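Local coordinates for protein endoglucanase family 5 (Clostridium acetobutylicum ATCC 824, PDB 6PZ7) that hydrolyses internal beta-glucosidic links of cellulose and probably of related plant polysaccharides, as a broad-specificity GH5_4 endoglucanase, at residues Q11-M16 / D291-G296; K42-K47 / N320-V325; S279-L284 / P327-T332. All blocks are in the same frame, centred on the assembly; numbering follows the deposited sequence. Where two conformers were deposited one is given.

Interaction 1 (Q11-M16 / D291-G296); sequences QIVNDM and DARKKG
Asn14 and Arg293 meet where the N-terminal helix 9-16 passes the Schellman motif that ends helix 278-294, at the end of the TIM barrel where the strands begin. Helix 9-16 covers that end: Ile12 and Met16 rest on Tyr95 and Ile140 of two barrel strands. From its CB, the Asn14 side chain runs with CG anti to the carbonyl carbon (chi1 -70°), and CG reaches 4.2 Å from Arg293 NH2. The contact is made by the tip. Arg293 NH2 gives Asn14 OD1 a hydrogen bond of 3.2 Å, weak at 124° at the hydrogen, and the amide and guanidinium planes stand 82° apart. Arg293 has two deposited conformers, so this bond and the water bridge below it hold for one of them and are doubtful in detail; Thr298 is the stronger partner of its NH2. Gln10 NE2 also donates to Asn14 OD1, and to Gly296 O as well. Gly296, at the C-prime position with positive phi, presents that carbonyl oxygen to the apolar Val13 CG1 at 3.7 Å. The bridging water lies in the guanidinium plane at its edge: it accepts from Arg293 NE at 2.9 Å and donates to Asn14 OD1 at 2.7 Å.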
loop_
_atom_site.group_PDB
_atom_site.type_symbol
_atom_site.label_atom_id
_atom_site.label_comp_id
_atom_site.label_asym_id
_atom_site.label_seq_id
_atom_site.Cartn_x
_atom_site.Cartn_y
_atom_site.Cartn_z
ATOM N N GLN A 11 6.922 14.895 7.964
ATOM C CA GLN A 11 8.325 14.838 7.547
ATOM C C GLN A 11 8.693 13.458 7.007
ATOM O O GLN A 11 9.399 13.337 5.988
ATOM C CB GLN A 11 9.234 15.229 8.709
ATOM C CG GLN A 11 9.194 16.736 8.984
ATOM C CD GLN A 11 9.997 17.085 10.230
ATOM O OE1 GLN A 11 9.969 16.361 11.248
ATOM N NE2 GLN A 11 10.681 18.192 10.202
ATOM N N ILE A 12 8.167 12.400 7.634
ATOM C CA ILE A 12 8.386 11.041 7.139
ATOM C C ILE A 12 7.789 10.892 5.746
ATOM O O ILE A 12 8.430 10.363 4.825
ATOM C CB ILE A 12 7.795 10.001 8.120
ATOM C CG1 ILE A 12 8.600 9.927 9.415
ATOM C CG2 ILE A 12 7.706 8.614 7.489
ATOM C CD1 ILE A 12 9.961 9.248 9.310
ATOM N N VAL A 13 6.523 11.293 5.576
ATOM C CA VAL A 13 5.875 11.166 4.270
ATOM C C VAL A 13 6.669 11.903 3.195
ATOM O O VAL A 13 6.887 11.388 2.096
ATOM C CB VAL A 13 4.420 11.656 4.358
ATOM C CG1 VAL A 13 3.777 11.794 2.998
ATOM C CG2 VAL A 13 3.603 10.655 5.191
ATOM N N ASN A 14 7.141 13.113 3.496
ATOM C CA ASN A 14 7.918 13.843 2.507
ATOM C C ASN A 14 9.214 13.115 2.198
ATOM O O ASN A 14 9.641 13.048 1.040
ATOM C CB ASN A 14 8.203 15.247 3.039
ATOM C CG ASN A 14 6.971 16.115 3.090
ATOM O OD1 ASN A 14 5.958 15.797 2.481
ATOM N ND2 ASN A 14 7.053 17.207 3.833
ATOM N N ASP A 15 9.869 12.567 3.210
ATOM C CA ASP A 15 11.139 11.883 3.020
ATOM C C ASP A 15 10.971 10.612 2.185
ATOM O O ASP A 15 11.877 10.214 1.447
ATOM C CB ASP A 15 11.748 11.572 4.391
ATOM C CG ASP A 15 13.247 11.351 4.352
ATOM O OD1 ASP A 15 13.932 12.123 3.630
ATOM O OD2 ASP A 15 13.777 10.496 5.082
ATOM N N MET A 16 9.818 9.959 2.284
ATOM C CA MET A 16 9.545 8.755 1.509
ATOM C C MET A 16 9.600 9.032 0.011
ATOM O O MET A 16 9.966 8.137 -0.757
ATOM C CB MET A 16 8.160 8.199 1.883
ATOM C CG MET A 16 8.082 7.554 3.261
ATOM S SD MET A 16 6.420 7.292 3.866
ATOM C CE MET A 16 5.937 5.888 2.871
ATOM N N ASP A 291 1.268 16.970 -8.633
ATOM C CA ASP A 291 0.154 17.597 -7.911
ATOM C C ASP A 291 0.008 17.004 -6.514
ATOM O O ASP A 291 -0.228 17.729 -5.533
ATOM C CB ASP A 291 -1.135 17.431 -8.715
ATOM C CG ASP A 291 -2.221 18.386 -8.299
ATOM O OD1 ASP A 291 -1.920 19.426 -7.673
ATOM O OD2 ASP A 291 -3.387 18.105 -8.602
ATOM N N ALA A 292 0.165 15.687 -6.384
ATOM C CA ALA A 292 0.140 15.082 -5.057
ATOM C C ALA A 292 1.209 15.682 -4.154
ATOM O O ALA A 292 0.929 16.034 -3.003
ATOM C CB ALA A 292 0.283 13.559 -5.178
ATOM N N ARG A 293 2.419 15.853 -4.678
ATOM C CA ARG A 293 3.509 16.392 -3.871
ATOM C C ARG A 293 3.222 17.829 -3.449
ATOM O O ARG A 293 3.543 18.222 -2.317
ATOM C CB ARG A 293 4.838 16.318 -4.624
ATOM C CG ARG A 293 6.021 17.037 -3.932
ATOM C CD ARG A 293 6.834 16.155 -2.961
ATOM N NE ARG A 293 6.118 15.783 -1.740
ATOM C CZ ARG A 293 5.857 14.529 -1.354
ATOM N NH1 ARG A 293 6.259 13.500 -2.088
ATOM N NH2 ARG A 293 5.198 14.340 -0.228
ATOM N N LYS A 294 2.613 18.626 -4.332
ATOM C CA LYS A 294 2.265 19.979 -3.939
ATOM C C LYS A 294 1.295 19.986 -2.772
ATOM O O LYS A 294 1.274 20.950 -1.991
ATOM C CB LYS A 294 1.655 20.692 -5.133
ATOM C CG LYS A 294 2.683 21.132 -6.166
ATOM C CD LYS A 294 2.030 21.800 -7.373
ATOM C CE LYS A 294 3.086 22.162 -8.417
ATOM N NZ LYS A 294 2.466 22.669 -9.669
ATOM N N LYS A 295 0.489 18.945 -2.641
ATOM C CA LYS A 295 -0.460 18.747 -1.554
ATOM C C LYS A 295 0.106 17.907 -0.417
ATOM O O LYS A 295 -0.670 17.471 0.450
ATOM C CB LYS A 295 -1.750 18.152 -2.121
ATOM C CG LYS A 295 -2.477 19.131 -3.065
ATOM C CD LYS A 295 -3.502 18.421 -3.933
ATOM C CE LYS A 295 -4.450 19.359 -4.672
ATOM N NZ LYS A 295 -3.793 20.479 -5.390
ATOM N N GLY A 296 1.404 17.655 -0.384
ATOM C CA GLY A 296 2.007 16.930 0.710
ATOM C C GLY A 296 1.825 15.426 0.694
ATOM O O GLY A 296 2.098 14.772 1.714
HETATM O O HOH W 1 5.503 17.585 0.511
#

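Interaction 2 (K42-K47 / N320-V325); sequences KAMIDK and NNLTWV
The indole of Trp324 is met by Lys47 in two ways, at its edge and obliquely. In the ring plane lie Lys47 O, 3.7 Å from Trp324 CZ2, and a water that accepts from Trp324 NE1 at 2.9 Å and donates to Lys47 O. The Lys47 side chain approaches obliquely, CE standing 3.6 Å from Trp324 NE1, and the two side chains slide past each other in opposite directions. Leu317, Ile48 and Ala51 also touch the indole. The bend at chi2 of Lys47 (81°) places CD near Leu322 O, from where the extended remainder carries the amine onward. Lys47 NZ gives Leu322 O a weak hydrogen bond of 3.0 Å; CE is equally close to that oxygen, which therefore faces the CE-NZ bond broadside.

Leu322 supplies the apolar half. Its CD2 packs 3.7 Å from Met44 CG, the two side chains crossing at about a right angle, and its CD1 lies 4.1 Å from Ala43 CB. The backbone of Leu322 is in the left-handed helical region (phi 54°), and Leu322 and Thr323 together face Asp318 in a G1 beta bulge. Asp318 OD1 also accepts from the backbone N of Asn320 and Asn321, fixing the turn of this small hairpin. The contact thus joins helix 42-51, which lies between the first two barrel strands in sequence, to a hairpin that follows the eighth.

On the same helix Lys42 NZ meets the syn lone pair of Asp46 OD1 in a salt bridge and has Asp92 as a second partner. Across the contact, by contrast, Lys47 meets no carboxylate: its CG and CE lie close to indole NE1, its charge probably favours the carbonyl of Leu322, and the water-mediated link joins backbone to ring.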
loop_
_atom_site.group_PDB
_atom_site.type_symbol
_atom_site.label_atom_id
_atom_site.label_comp_id
_atom_site.label_asym_id
_atom_site.label_seq_id
_atom_site.Cartn_x
_atom_site.Cartn_y
_atom_site.Cartn_z
ATOM N N LYS A 42 18.174 -9.036 -4.502
ATOM C CA LYS A 42 18.741 -7.739 -4.165
ATOM C C LYS A 42 18.940 -6.891 -5.414
ATOM O O LYS A 42 18.705 -5.675 -5.405
ATOM C CB LYS A 42 20.069 -7.958 -3.438
ATOM C CG LYS A 42 20.876 -6.721 -3.111
ATOM C CD LYS A 42 20.082 -5.777 -2.236
ATOM C CE LYS A 42 21.019 -5.011 -1.268
ATOM N NZ LYS A 42 21.990 -4.108 -1.976
ATOM N N ALA A 43 19.363 -7.519 -6.509
ATOM C CA ALA A 43 19.626 -6.768 -7.736
ATOM C C ALA A 43 18.363 -6.094 -8.272
ATOM O O ALA A 43 18.422 -4.997 -8.835
ATOM C CB ALA A 43 20.220 -7.678 -8.796
ATOM N N MET A 44 17.206 -6.730 -8.118
ATOM C CA MET A 44 15.948 -6.094 -8.525
ATOM C C MET A 44 15.696 -4.836 -7.699
ATOM O O MET A 44 15.334 -3.776 -8.221
ATOM C CB MET A 44 14.784 -7.086 -8.366
ATOM C CG MET A 44 14.836 -8.274 -9.308
ATOM S SD MET A 44 13.596 -9.498 -8.811
ATOM C CE MET A 44 14.230 -10.932 -9.704
ATOM N N ILE A 45 15.882 -4.943 -6.379
ATOM C CA ILE A 45 15.664 -3.795 -5.490
ATOM C C ILE A 45 16.704 -2.699 -5.748
ATOM O O ILE A 45 16.391 -1.493 -5.704
ATOM C CB ILE A 45 15.615 -4.262 -4.026
ATOM C CG1 ILE A 45 14.494 -5.277 -3.824
ATOM C CG2 ILE A 45 15.516 -3.076 -3.085
ATOM C CD1 ILE A 45 13.100 -4.792 -4.225
ATOM N N ASP A 46 17.940 -3.081 -6.082
ATOM C CA ASP A 46 18.949 -2.104 -6.470
ATOM C C ASP A 46 18.491 -1.292 -7.690
ATOM O O ASP A 46 18.781 -0.093 -7.786
ATOM C CB ASP A 46 20.276 -2.819 -6.801
ATOM C CG ASP A 46 20.994 -3.396 -5.606
ATOM O OD1 ASP A 46 20.668 -3.127 -4.431
ATOM O OD2 ASP A 46 21.968 -4.147 -5.839
ATOM N N LYS A 47 17.817 -1.938 -8.642
ATOM C CA LYS A 47 17.309 -1.205 -9.807
ATOM C C LYS A 47 16.323 -0.118 -9.372
ATOM O O LYS A 47 16.308 0.990 -9.919
ATOM C CB LYS A 47 16.595 -2.194 -10.725
ATOM C CG LYS A 47 16.398 -1.756 -12.147
ATOM C CD LYS A 47 17.643 -1.961 -12.997
ATOM C CE LYS A 47 17.289 -1.520 -14.362
ATOM N NZ LYS A 47 18.449 -1.423 -15.224
ATOM N N ASN A 320 13.048 -10.069 -14.707
ATOM C CA ASN A 320 13.851 -11.200 -15.155
ATOM C C ASN A 320 15.091 -10.763 -15.899
ATOM O O ASN A 320 16.100 -11.491 -15.877
ATOM C CB ASN A 320 13.000 -12.083 -16.065
ATOM C CG ASN A 320 11.914 -12.772 -15.322
ATOM O OD1 ASN A 320 12.174 -13.427 -14.323
ATOM N ND2 ASN A 320 10.689 -12.623 -15.786
ATOM N N ASN A 321 15.044 -9.637 -16.609
ATOM C CA ASN A 321 16.213 -9.132 -17.318
ATOM C C ASN A 321 16.640 -7.761 -16.790
ATOM O O ASN A 321 17.475 -7.095 -17.425
ATOM C CB ASN A 321 16.000 -9.098 -18.828
ATOM C CG ASN A 321 14.974 -8.101 -19.241
ATOM O OD1 ASN A 321 14.366 -7.441 -18.417
ATOM N ND2 ASN A 321 14.789 -7.954 -20.547
ATOM N N LEU A 322 16.094 -7.340 -15.643
ATOM C CA LEU A 322 16.487 -6.124 -14.969
ATOM C C LEU A 322 16.420 -4.905 -15.894
ATOM O O LEU A 322 17.352 -4.103 -15.947
ATOM C CB LEU A 322 17.868 -6.253 -14.318
ATOM C CG LEU A 322 17.973 -7.353 -13.249
ATOM C CD1 LEU A 322 19.416 -7.485 -12.764
ATOM C CD2 LEU A 322 17.056 -7.090 -12.060
ATOM N N THR A 323 15.301 -4.756 -16.628
ATOM C CA THR A 323 15.140 -3.706 -17.636
ATOM C C THR A 323 13.867 -2.917 -17.358
ATOM O O THR A 323 12.793 -3.506 -17.207
ATOM C CB THR A 323 15.037 -4.339 -19.031
ATOM O OG1 THR A 323 16.224 -5.077 -19.360
ATOM C CG2 THR A 323 14.761 -3.294 -20.123
ATOM N N TRP A 324 13.949 -1.584 -17.352
ATOM C CA TRP A 324 12.731 -0.773 -17.327
ATOM C C TRP A 324 12.064 -0.841 -18.695
ATOM O O TRP A 324 12.656 -0.476 -19.704
ATOM C CB TRP A 324 13.049 0.680 -16.971
ATOM C CG TRP A 324 13.553 0.839 -15.559
ATOM C CD1 TRP A 324 14.833 1.134 -15.191
ATOM C CD2 TRP A 324 12.803 0.703 -14.359
ATOM N NE1 TRP A 324 14.918 1.198 -13.819
ATOM C CE2 TRP A 324 13.684 0.936 -13.284
ATOM C CE3 TRP A 324 11.463 0.412 -14.082
ATOM C CZ2 TRP A 324 13.263 0.873 -11.953
ATOM C CZ3 TRP A 324 11.051 0.372 -12.769
ATOM C CH2 TRP A 324 11.954 0.594 -11.710
ATOM N N VAL A 325 10.817 -1.296 -18.725
ATOM C CA VAL A 325 10.077 -1.542 -19.965
ATOM C C VAL A 325 9.561 -0.239 -20.555
ATOM O O VAL A 325 9.448 -0.127 -21.773
ATOM C CB VAL A 325 8.912 -2.528 -19.688
ATOM C CG1 VAL A 325 8.078 -2.721 -20.969
ATOM C CG2 VAL A 325 9.429 -3.881 -19.156
HETATM O O HOH W 2 17.343 1.723 -12.354
#

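Interaction 3 (S279-L284 / P327-T332); sequences SSRASL and PKLVRT
Lys328, Leu329 and Thr332 carry the contact of helix 327-334 with helix 278-294, whose segments run parallel to within 1° at an axis separation of 8.5 Å. Lys328 comes first, its chain fully extended across Ala282: CG lies 3.9 Å from Ala282 CB, and CE is about as near. Its NZ ends beside Ser279 OG in a weak hydrogen bond that is doubtful in detail, since Ser279 has two deposited conformers.

Leu329 follows and splits its branches. CD1 rests 3.6 Å from Arg281 O, while CD2 sits 3.6 Å above the plane of the Arg281 guanidinium, over its centre. That guanidinium is held by NH2 bonding to Ser272 O and by a cation-pi contact with Phe326, so the methyl rests on a flat group that also has partners outside the two segments. The backbone N of Leu329 bonds to Glu278 OE2, from the neighbouring helix.

Thr332, one turn on, has OG1 between the backbone N and the carbonyl carbon (chi1 63°). From there the hydroxyl donates to Leu329 O at 2.9 Å, within its own helix, while OG1 remains 3.4 Å from Ala282 O. Thr332 CG2 packs 3.8 Å from Ala282 CB, the small alanine allowing the close approach. Such side-by-side, parallel helices are characteristic of the outer layer of a (beta/alpha)8 barrel, here represented by the last two helices of the chain.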
loop_
_atom_site.group_PDB
_atom_site.type_symbol
_atom_site.label_atom_id
_atom_site.label_comp_id
_atom_site.label_asym_id
_atom_site.label_seq_id
_atom_site.Cartn_x
_atom_site.Cartn_y
_atom_site.Cartn_z
ATOM N N SER A 279 2.935 7.327 -23.654
ATOM C CA SER A 279 2.932 8.782 -23.546
ATOM C C SER A 279 1.800 9.270 -22.651
ATOM O O SER A 279 1.990 10.158 -21.815
ATOM C CB SER A 279 2.793 9.385 -24.941
ATOM O OG SER A 279 3.843 8.949 -25.766
ATOM N N SER A 280 0.601 8.741 -22.859
ATOM C CA SER A 280 -0.521 9.121 -21.997
ATOM C C SER A 280 -0.283 8.700 -20.557
ATOM O O SER A 280 -0.631 9.427 -19.620
ATOM C CB SER A 280 -1.819 8.477 -22.503
ATOM O OG SER A 280 -2.341 9.160 -23.644
ATOM N N ARG A 281 0.219 7.486 -20.371
ATOM C CA ARG A 281 0.489 7.017 -19.019
ATOM C C ARG A 281 1.508 7.899 -18.319
ATOM O O ARG A 281 1.368 8.187 -17.126
ATOM C CB ARG A 281 0.999 5.569 -19.061
ATOM C CG ARG A 281 -0.014 4.551 -19.592
ATOM C CD ARG A 281 0.601 3.181 -19.800
ATOM N NE ARG A 281 0.885 2.518 -18.525
ATOM C CZ ARG A 281 1.693 1.475 -18.388
ATOM N NH1 ARG A 281 2.399 1.027 -19.424
ATOM N NH2 ARG A 281 1.815 0.887 -17.201
ATOM N N ALA A 282 2.539 8.347 -19.047
ATOM C CA ALA A 282 3.544 9.255 -18.497
ATOM C C ALA A 282 2.963 10.628 -18.211
ATOM O O ALA A 282 3.290 11.234 -17.195
ATOM C CB ALA A 282 4.744 9.341 -19.446
ATOM N N SER A 283 2.110 11.136 -19.090
ATOM C CA SER A 283 1.459 12.423 -18.813
ATOM C C SER A 283 0.631 12.361 -17.536
ATOM O O SER A 283 0.701 13.246 -16.681
ATOM C CB SER A 283 0.567 12.816 -19.983
ATOM O OG SER A 283 1.302 13.136 -21.164
ATOM N N LEU A 284 -0.091 11.264 -17.345
ATOM C CA LEU A 284 -0.876 11.069 -16.131
ATOM C C LEU A 284 0.034 11.010 -14.922
ATOM O O LEU A 284 -0.198 11.682 -13.912
ATOM C CB LEU A 284 -1.737 9.803 -16.234
ATOM C CG LEU A 284 -2.368 9.330 -14.918
ATOM C CD1 LEU A 284 -3.296 10.384 -14.318
ATOM C CD2 LEU A 284 -3.141 8.037 -15.178
ATOM N N PRO A 327 10.503 3.422 -20.208
ATOM C CA PRO A 327 11.494 4.338 -19.613
ATOM C C PRO A 327 10.988 5.748 -19.456
ATOM O O PRO A 327 11.391 6.432 -18.504
ATOM C CB PRO A 327 12.691 4.242 -20.585
ATOM C CG PRO A 327 12.080 3.780 -21.889
ATOM C CD PRO A 327 10.973 2.852 -21.484
ATOM N N LYS A 328 10.130 6.228 -20.337
ATOM C CA LYS A 328 9.598 7.582 -20.175
ATOM C C LYS A 328 8.680 7.649 -18.963
ATOM O O LYS A 328 8.746 8.588 -18.158
ATOM C CB LYS A 328 8.849 7.954 -21.433
ATOM C CG LYS A 328 8.130 9.281 -21.440
ATOM C CD LYS A 328 7.299 9.408 -22.715
ATOM C CE LYS A 328 6.555 10.719 -22.771
ATOM N NZ LYS A 328 6.096 11.021 -24.199
ATOM N N LEU A 329 7.873 6.612 -18.774
ATOM C CA LEU A 329 6.956 6.530 -17.651
ATOM C C LEU A 329 7.713 6.466 -16.339
ATOM O O LEU A 329 7.380 7.174 -15.391
ATOM C CB LEU A 329 6.040 5.319 -17.863
ATOM C CG LEU A 329 5.102 4.947 -16.752
ATOM C CD1 LEU A 329 4.191 6.100 -16.302
ATOM C CD2 LEU A 329 4.281 3.763 -17.132
ATOM N N VAL A 330 8.733 5.609 -16.243
ATOM C CA VAL A 330 9.451 5.531 -14.978
ATOM C C VAL A 330 10.036 6.892 -14.630
ATOM O O VAL A 330 9.974 7.338 -13.476
ATOM C CB VAL A 330 10.522 4.422 -15.008
ATOM C CG1 VAL A 330 11.154 4.273 -13.591
ATOM C CG2 VAL A 330 9.956 3.089 -15.442
ATOM N N ARG A 331 10.627 7.562 -15.622
ATOM C CA ARG A 331 11.251 8.853 -15.352
ATOM C C ARG A 331 10.227 9.877 -14.855
ATOM O O ARG A 331 10.538 10.673 -13.950
ATOM C CB ARG A 331 12.007 9.347 -16.585
ATOM C CG ARG A 331 12.903 10.553 -16.341
ATOM C CD ARG A 331 14.080 10.211 -15.444
ATOM N NE ARG A 331 14.902 11.392 -15.243
ATOM C CZ ARG A 331 16.048 11.400 -14.578
ATOM N NH1 ARG A 331 16.514 10.289 -14.040
ATOM N NH2 ARG A 331 16.718 12.532 -14.467
ATOM N N THR A 332 9.012 9.904 -15.413
ATOM C CA THR A 332 7.976 10.812 -14.906
ATOM C C THR A 332 7.553 10.484 -13.480
ATOM O O THR A 332 7.089 11.376 -12.738
ATOM C CB THR A 332 6.732 10.899 -15.806
ATOM O OG1 THR A 332 6.030 9.654 -15.915
ATOM C CG2 THR A 332 7.145 11.322 -17.212
#

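Overall arrangement
Interactions 1 and 2 join N-terminal to C-terminal parts of the chain, whose first and eighth strands close the barrel; interaction 3 joins two helices of the C-terminal part. Interactions 1 and 3 share helix 278-294: its C-terminal end serves one and its first turns the other, with centres about 20 Å apart and nearest atoms about 8 Å apart. Strand 323-324 and helix 327-334, successive in the chain, link interactions 2 and 3, whose centres are about 18 Å apart; Trp324 touches Val330 in one of its two conformers. Interactions 1 and 2 stay apart, about 26 Å between centres. In family 5 the active site lies at the strands' C-terminal ends, consistent with interaction 1 sitting at the other end.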